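Local coordinates for protein succinyl-CoA ligase (ADP-forming) subunit alpha (Methanosaeta concilii, PDB 6HXI) that joins a CoA-ligase region and a citrate synthase-like C-terminal region in a single chain and binds coenzyme A, at residues M227-G232 and D306-M311; V172-K177 and N183-I188. All coordinates share one frame; numbering follows the deposited sequence.

Contact 1 of 2, residues M227-G232 and D306-M311; sequences MIACLG and DDYGEM
Tyr308 brings the hydroxyl end of its ring up to Ala229, Cys230 and Leu231 and so ties residues 306-311 to strand 227-232 almost single-handedly. Just ahead of it, Asp307 occupies the N-cap position of helix 308-322, yet its carboxylate makes no capping bond there; OD1 and OD2 turn instead to the backbone NH groups of Ser304 and Arg303. In Tyr308, CG lies anti to the backbone N (chi1 -166°), which carries the ring from the helix to the strand. The hydroxyl OH gives a weak hydrogen bond to the carbonyl O of Cys230 at 2.9 Å, with that oxygen near the ring plane, at its edge. Cys230 N lies about as close to Tyr308 OH, at 3.0 Å, but the angle is too poor for a bond. On one flank Ala229 CB comes to 3.5 Å from Tyr308 OH; on the other, Leu231 CD1 meets Tyr308 CE2 at 4.1 Å. The setting is the flavodoxin-like, open alpha/beta sheet of the CoA-ligase region, where helix 308-322, which follows well after the strand in sequence, covers inner strand 227-233. Cys230 points its own side chain away from this helix, toward Val175 of the adjacent strand.

Contact 2 of 2, residues V172-K177 and N183-I188; sequences VGFVSK and NEAFNI
Ala185 presses its methyl group onto the face of the Phe174 ring, a CH-pi contact that brings helix 179-192 down on strand 172-176. Its CB stands 3.8 Å from the centroid of the Phe174 ring and 28° off the ring normal, displaced toward the outer end: the closest carbon is Phe174 CZ, 3.4 Å from Ala185 CB, while CE2 and CE1 are only slightly farther. Phe186 adds a looser touch. Its CE1 reaches Phe174 CD2 at 4.4 Å, and the two rings meet obliquely without stacking.

Several features set this geometry up. In Phe174, CG is anti to the backbone N (chi1 -174°), extending the ring from the sheet toward the helix, and Ala185 points toward the strand. The small side chain lets the helix approach closely, the CA atoms of Phe174 and Ala185 being 8.3 Å apart. Phe186 leaves the helix to one side of the line to the strand, but its ring end comes nearer and also packs on Leu166. Leu182 and Ile189, roughly one turn before and after Ala185, lie against the same Phe174 side chain, so a row of apolar helix residues packs against it. On the outer side, Glu184 forms a salt bridge with Arg376 of the neighbouring citrate lyase chain, and Asn183 ND2 bonds Ile342 O of that chain; one helix thus faces both the sheet and a subunit interface.

Strand 172-176 and helix 179-192 are the first two elements of a beta-alpha-beta unit completed by strand 196-201. That strand pairs with Phe174 through the backbones of Glu198 and Val200, strand 227-233 flanks 172-176 on its other edge, and helix 212-221 packs beneath Val175 on the opposite face.

Contacts 1 and 2 illustrate how one sheet face can be covered by helices from distant parts of the sequence. Their centres are 8 Å apart, and their strands, 172-176 and 227-233, are parallel neighbours in the same mixed sheet, joined by probable hydrogen bonds from Gly173 N to Met227 O and from Ala229 N to Gly173 O. Contact 2 is local and comes first, closing within a few residues; contact 1 follows, spanning 73 intervening residues. Helices 179-192 and 308-322 lie on the same face, where Phe174 also touches Ala229 and Tyr308, so the two packings merge into one buried layer between the sheet and its covering helices.

Contact 1 of 2, residues M227-G232 and D306-M311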
ATOM      1  N   MET B 227      40.568  31.081 -49.260  1.00 64.71           N
ATOM      2  CA  MET B 227      40.057  30.235 -50.332  1.00 63.60           C
ATOM      3  C   MET B 227      38.548  30.032 -50.203  1.00 63.36           C
ATOM      4  O   MET B 227      38.063  29.766 -49.097  1.00 60.91           O
ATOM      5  CB  MET B 227      40.757  28.886 -50.165  1.00 66.22           C
ATOM      6  CG  MET B 227      41.084  28.197 -51.419  1.00 70.49           C
ATOM      7  SD  MET B 227      41.871  26.641 -50.958  1.00 73.19           S
ATOM      8  CE  MET B 227      40.974  25.567 -51.976  1.00 68.56           C
ATOM      9  N   ILE B 228      37.799  30.134 -51.326  1.00 58.40           N
ATOM     10  CA  ILE B 228      36.343  29.892 -51.324  1.00 56.03           C
ATOM     11  C   ILE B 228      36.022  28.658 -52.189  1.00 58.15           C
ATOM     12  O   ILE B 228      36.640  28.446 -53.223  1.00 58.81           O
ATOM     13  CB  ILE B 228      35.465  31.140 -51.664  1.00 59.51           C
ATOM     14  CG1 ILE B 228      35.955  32.415 -50.908  1.00 60.61           C
ATOM     15  CG2 ILE B 228      33.970  30.863 -51.366  1.00 58.55           C
ATOM     16  CD1 ILE B 228      35.411  33.772 -51.422  1.00 59.04           C
ATOM     17  N   ALA B 229      35.131  27.796 -51.717  1.00 52.76           N
ATOM     18  CA  ALA B 229      34.749  26.590 -52.450  1.00 51.58           C
ATOM     19  C   ALA B 229      33.244  26.438 -52.399  1.00 56.05           C
ATOM     20  O   ALA B 229      32.662  26.594 -51.329  1.00 54.09           O
ATOM     21  CB  ALA B 229      35.422  25.369 -51.836  1.00 51.12           C
ATOM     22  N   CYS B 230      32.596  26.163 -53.541  1.00 55.15           N
ATOM     23  CA  CYS B 230      31.154  25.932 -53.488  1.00 54.94           C
ATOM     24  C   CYS B 230      30.688  24.810 -54.393  1.00 55.70           C
ATOM     25  O   CYS B 230      31.343  24.460 -55.364  1.00 55.45           O
ATOM     26  CB  CYS B 230      30.343  27.203 -53.698  1.00 56.49           C
ATOM     27  SG  CYS B 230      30.404  27.850 -55.366  1.00 62.98           S
ATOM     28  N   LEU B 231      29.580  24.208 -54.007  1.00 51.00           N
ATOM     29  CA  LEU B 231      28.966  23.096 -54.709  1.00 50.91           C
ATOM     30  C   LEU B 231      27.479  23.399 -54.865  1.00 51.40           C
ATOM     31  O   LEU B 231      26.755  23.427 -53.882  1.00 48.41           O
ATOM     32  CB  LEU B 231      29.189  21.809 -53.894  1.00 50.01           C
ATOM     33  CG  LEU B 231      28.820  20.476 -54.535  1.00 55.55           C
ATOM     34  CD1 LEU B 231      29.743  20.141 -55.695  1.00 57.54           C
ATOM     35  CD2 LEU B 231      28.838  19.351 -53.481  1.00 57.69           C
ATOM     36  N   GLY B 232      27.065  23.686 -56.088  1.00 47.68           N
ATOM     37  CA  GLY B 232      25.678  23.973 -56.415  1.00 47.22           C
ATOM     38  C   GLY B 232      25.013  22.810 -57.118  1.00 51.90           C
ATOM     39  O   GLY B 232      25.568  21.706 -57.154  1.00 50.98           O
ATOM     40  N   ASP B 306      34.331  14.125 -59.444  1.00 64.76           N
ATOM     41  CA  ASP B 306      35.497  13.289 -59.146  1.00 67.05           C
ATOM     42  C   ASP B 306      36.787  14.096 -58.942  1.00 71.71           C
ATOM     43  O   ASP B 306      37.563  13.781 -58.023  1.00 71.33           O
ATOM     44  CB  ASP B 306      35.691  12.238 -60.242  1.00 71.65           C
ATOM     45  CG  ASP B 306      34.680  11.117 -60.145  1.00 89.48           C
ATOM     46  OD1 ASP B 306      33.496  11.358 -60.455  1.00 90.79           O
ATOM     47  OD2 ASP B 306      35.063  10.010 -59.717  1.00 99.33           O
ATOM     48  N   ASP B 307      37.003  15.147 -59.772  1.00 67.44           N
ATOM     49  CA  ASP B 307      38.187  15.979 -59.599  1.00 67.41           C
ATOM     50  C   ASP B 307      37.904  17.306 -58.815  1.00 66.72           C
ATOM     51  O   ASP B 307      38.615  18.278 -59.036  1.00 67.20           O
ATOM     52  CB  ASP B 307      38.939  16.217 -60.931  1.00 72.66           C
ATOM     53  CG  ASP B 307      38.117  16.681 -62.113  1.00 87.78           C
ATOM     54  OD1 ASP B 307      37.125  15.996 -62.455  1.00 92.77           O
ATOM     55  OD2 ASP B 307      38.533  17.660 -62.773  1.00 91.71           O
ATOM     56  N   TYR B 308      36.929  17.325 -57.842  1.00 59.69           N
ATOM     57  CA  TYR B 308      36.668  18.512 -56.993  1.00 57.45           C
ATOM     58  C   TYR B 308      37.867  18.749 -56.051  1.00 61.57           C
ATOM     59  O   TYR B 308      38.437  19.841 -56.052  1.00 62.03           O
ATOM     60  CB  TYR B 308      35.345  18.390 -56.177  1.00 56.00           C
ATOM     61  CG  TYR B 308      34.871  19.700 -55.575  1.00 54.82           C
ATOM     62  CD1 TYR B 308      35.327  20.127 -54.329  1.00 54.83           C
ATOM     63  CD2 TYR B 308      33.988  20.528 -56.262  1.00 55.86           C
ATOM     64  CE1 TYR B 308      34.910  21.338 -53.779  1.00 50.67           C
ATOM     65  CE2 TYR B 308      33.555  21.740 -55.718  1.00 55.67           C
ATOM     66  CZ  TYR B 308      34.017  22.137 -54.475  1.00 58.95           C
ATOM     67  OH  TYR B 308      33.591  23.328 -53.947  1.00 59.51           O
ATOM     68  N   GLY B 309      38.233  17.727 -55.272  1.00 58.15           N
ATOM     69  CA  GLY B 309      39.349  17.774 -54.330  1.00 57.97           C
ATOM     70  C   GLY B 309      40.654  18.142 -54.994  1.00 63.27           C
ATOM     71  O   GLY B 309      41.445  18.906 -54.434  1.00 63.32           O
ATOM     72  N   GLU B 310      40.875  17.638 -56.210  1.00 61.40           N
ATOM     73  CA  GLU B 310      42.096  17.968 -56.941  1.00 63.30           C
ATOM     74  C   GLU B 310      42.168  19.480 -57.239  1.00 69.49           C
ATOM     75  O   GLU B 310      43.210  20.092 -57.004  1.00 70.60           O
ATOM     76  CB  GLU B 310      42.279  17.083 -58.180  1.00 66.38           C
ATOM     77  CG  GLU B 310      43.559  17.352 -58.976  1.00 84.36           C
ATOM     78  CD  GLU B 310      44.858  17.587 -58.212  1.00118.07           C
ATOM     79  OE1 GLU B 310      45.620  18.493 -58.626  1.00119.41           O
ATOM     80  OE2 GLU B 310      45.120  16.875 -57.212  1.00109.48           O
ATOM     81  N   MET B 311      41.041  20.089 -57.663  1.00 66.55           N
ATOM     82  CA  MET B 311      40.955  21.532 -57.908  1.00 67.48           C
ATOM     83  C   MET B 311      41.219  22.295 -56.582  1.00 70.74           C
ATOM     84  O   MET B 311      41.948  23.289 -56.579  1.00 72.27           O
ATOM     85  CB  MET B 311      39.590  21.891 -58.518  1.00 69.01           C
ATOM     86  CG  MET B 311      39.521  23.286 -59.094  1.00 74.17           C
ATOM     87  SD  MET B 311      40.803  23.681 -60.314  1.00 82.28           S
ATOM     88  CE  MET B 311      40.364  22.551 -61.650  1.00 79.79           C
TER

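Contact 2 of 2, residues V172-K177 and N183-I188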
ATOM      1  N   VAL B 172      39.691  27.480 -45.808  1.00 50.68           N
ATOM      2  CA  VAL B 172      38.615  27.327 -46.795  1.00 48.58           C
ATOM      3  C   VAL B 172      37.241  27.761 -46.288  1.00 49.35           C
ATOM      4  O   VAL B 172      36.781  27.296 -45.254  1.00 47.05           O
ATOM      5  CB  VAL B 172      38.575  25.886 -47.395  1.00 51.18           C
ATOM      6  CG1 VAL B 172      37.638  25.808 -48.609  1.00 49.78           C
ATOM      7  CG2 VAL B 172      39.984  25.399 -47.770  1.00 52.63           C
ATOM      8  N   GLY B 173      36.582  28.607 -47.072  1.00 46.67           N
ATOM      9  CA  GLY B 173      35.212  29.050 -46.838  1.00 45.56           C
ATOM     10  C   GLY B 173      34.337  28.256 -47.773  1.00 48.95           C
ATOM     11  O   GLY B 173      34.442  28.415 -48.985  1.00 49.23           O
ATOM     12  N   PHE B 174      33.526  27.338 -47.225  1.00 46.50           N
ATOM     13  CA  PHE B 174      32.693  26.423 -48.013  1.00 45.86           C
ATOM     14  C   PHE B 174      31.169  26.670 -47.952  1.00 48.87           C
ATOM     15  O   PHE B 174      30.612  26.843 -46.866  1.00 46.18           O
ATOM     16  CB  PHE B 174      32.990  24.951 -47.622  1.00 46.46           C
ATOM     17  CG  PHE B 174      32.263  23.978 -48.510  1.00 46.61           C
ATOM     18  CD1 PHE B 174      32.704  23.732 -49.804  1.00 49.69           C
ATOM     19  CD2 PHE B 174      31.079  23.385 -48.093  1.00 46.89           C
ATOM     20  CE1 PHE B 174      31.981  22.896 -50.658  1.00 50.60           C
ATOM     21  CE2 PHE B 174      30.356  22.551 -48.947  1.00 49.16           C
ATOM     22  CZ  PHE B 174      30.814  22.303 -50.218  1.00 48.89           C
ATOM     23  N   VAL B 175      30.484  26.547 -49.111  1.00 45.14           N
ATOM     24  CA  VAL B 175      29.022  26.670 -49.173  1.00 43.28           C
ATOM     25  C   VAL B 175      28.420  25.671 -50.203  1.00 46.87           C
ATOM     26  O   VAL B 175      28.909  25.539 -51.332  1.00 46.99           O
ATOM     27  CB  VAL B 175      28.541  28.149 -49.372  1.00 47.66           C
ATOM     28  CG1 VAL B 175      28.867  28.682 -50.754  1.00 48.20           C
ATOM     29  CG2 VAL B 175      27.052  28.314 -49.067  1.00 46.73           C
ATOM     30  N   SER B 176      27.382  24.956 -49.789  1.00 42.08           N
ATOM     31  CA  SER B 176      26.690  24.020 -50.666  1.00 42.31           C
ATOM     32  C   SER B 176      25.163  24.177 -50.555  1.00 47.51           C
ATOM     33  O   SER B 176      24.672  24.999 -49.777  1.00 45.88           O
ATOM     34  CB  SER B 176      27.107  22.584 -50.363  1.00 42.59           C
ATOM     35  OG  SER B 176      26.652  22.166 -49.086  1.00 46.72           O
ATOM     36  N   LYS B 177      24.425  23.412 -51.352  1.00 46.78           N
ATOM     37  CA  LYS B 177      22.974  23.343 -51.247  1.00 47.00           C
ATOM     38  C   LYS B 177      22.669  22.115 -50.387  1.00 51.99           C
ATOM     39  O   LYS B 177      21.940  22.208 -49.413  1.00 51.48           O
ATOM     40  CB  LYS B 177      22.319  23.239 -52.633  1.00 49.83           C
ATOM     41  CG  LYS B 177      21.883  24.587 -53.165  1.00 48.38           C
ATOM     42  CD  LYS B 177      21.802  24.617 -54.678  1.00 44.36           C
ATOM     43  CE  LYS B 177      21.216  25.938 -55.123  1.00 45.95           C
ATOM     44  NZ  LYS B 177      21.027  26.034 -56.600  1.00 49.39           N
ATOM     45  N   ASN B 183      29.048  17.319 -45.766  1.00 40.24           N
ATOM     46  CA  ASN B 183      29.872  16.430 -44.953  1.00 40.81           C
ATOM     47  C   ASN B 183      30.921  15.718 -45.777  1.00 45.80           C
ATOM     48  O   ASN B 183      32.054  15.575 -45.326  1.00 44.88           O
ATOM     49  CB  ASN B 183      29.035  15.465 -44.120  1.00 36.84           C
ATOM     50  CG  ASN B 183      29.783  14.877 -42.955  1.00 54.38           C
ATOM     51  OD1 ASN B 183      30.804  15.412 -42.507  1.00 46.61           O
ATOM     52  ND2 ASN B 183      29.283  13.767 -42.424  1.00 39.74           N
ATOM     53  N   GLU B 184      30.562  15.296 -46.995  1.00 45.37           N
ATOM     54  CA  GLU B 184      31.507  14.696 -47.936  1.00 45.79           C
ATOM     55  C   GLU B 184      32.555  15.764 -48.318  1.00 51.11           C
ATOM     56  O   GLU B 184      33.748  15.456 -48.353  1.00 52.96           O
ATOM     57  CB  GLU B 184      30.787  14.151 -49.187  1.00 46.98           C
ATOM     58  CG  GLU B 184      31.628  13.185 -50.013  1.00 51.72           C
ATOM     59  CD  GLU B 184      32.002  11.889 -49.314  1.00 65.16           C
ATOM     60  OE1 GLU B 184      33.179  11.477 -49.416  1.00 57.04           O
ATOM     61  OE2 GLU B 184      31.132  11.307 -48.629  1.00 62.41           O
ATOM     62  N   ALA B 185      32.111  17.018 -48.547  1.00 47.83           N
ATOM     63  CA  ALA B 185      33.006  18.139 -48.890  1.00 50.14           C
ATOM     64  C   ALA B 185      34.000  18.425 -47.766  1.00 52.30           C
ATOM     65  O   ALA B 185      35.151  18.667 -48.056  1.00 51.90           O
ATOM     66  CB  ALA B 185      32.207  19.390 -49.211  1.00 50.99           C
ATOM     67  N   PHE B 186      33.570  18.351 -46.496  1.00 48.70           N
ATOM     68  CA  PHE B 186      34.460  18.527 -45.340  1.00 49.82           C
ATOM     69  C   PHE B 186      35.625  17.515 -45.395  1.00 55.88           C
ATOM     70  O   PHE B 186      36.788  17.897 -45.199  1.00 56.61           O
ATOM     71  CB  PHE B 186      33.673  18.418 -44.015  1.00 50.15           C
ATOM     72  CG  PHE B 186      32.803  19.617 -43.680  1.00 50.95           C
ATOM     73  CD1 PHE B 186      32.965  20.834 -44.351  1.00 54.87           C
ATOM     74  CD2 PHE B 186      31.834  19.537 -42.693  1.00 51.25           C
ATOM     75  CE1 PHE B 186      32.153  21.936 -44.053  1.00 54.14           C
ATOM     76  CE2 PHE B 186      31.031  20.646 -42.387  1.00 53.57           C
ATOM     77  CZ  PHE B 186      31.216  21.840 -43.054  1.00 52.58           C
ATOM     78  N   ASN B 187      35.306  16.251 -45.758  1.00 51.73           N
ATOM     79  CA  ASN B 187      36.272  15.169 -45.933  1.00 52.50           C
ATOM     80  C   ASN B 187      37.198  15.448 -47.123  1.00 59.52           C
ATOM     81  O   ASN B 187      38.416  15.313 -46.980  1.00 61.79           O
ATOM     82  CB  ASN B 187      35.559  13.828 -46.094  1.00 51.03           C
ATOM     83  CG  ASN B 187      36.461  12.663 -46.432  1.00 69.62           C
ATOM     84  OD1 ASN B 187      36.459  12.162 -47.559  1.00 64.56           O
ATOM     85  ND2 ASN B 187      37.241  12.201 -45.464  1.00 66.53           N
ATOM     86  N   ILE B 188      36.624  15.819 -48.292  1.00 55.21           N
ATOM     87  CA  ILE B 188      37.361  16.127 -49.519  1.00 55.83           C
ATOM     88  C   ILE B 188      38.399  17.222 -49.230  1.00 60.61           C
ATOM     89  O   ILE B 188      39.593  16.998 -49.431  1.00 63.61           O
ATOM     90  CB  ILE B 188      36.385  16.539 -50.680  1.00 58.60           C
ATOM     91  CG1 ILE B 188      35.394  15.398 -51.106  1.00 57.80           C
ATOM     92  CG2 ILE B 188      37.134  17.102 -51.894  1.00 61.32           C
ATOM     93  CD1 ILE B 188      35.953  14.185 -51.828  1.00 68.81           C
TER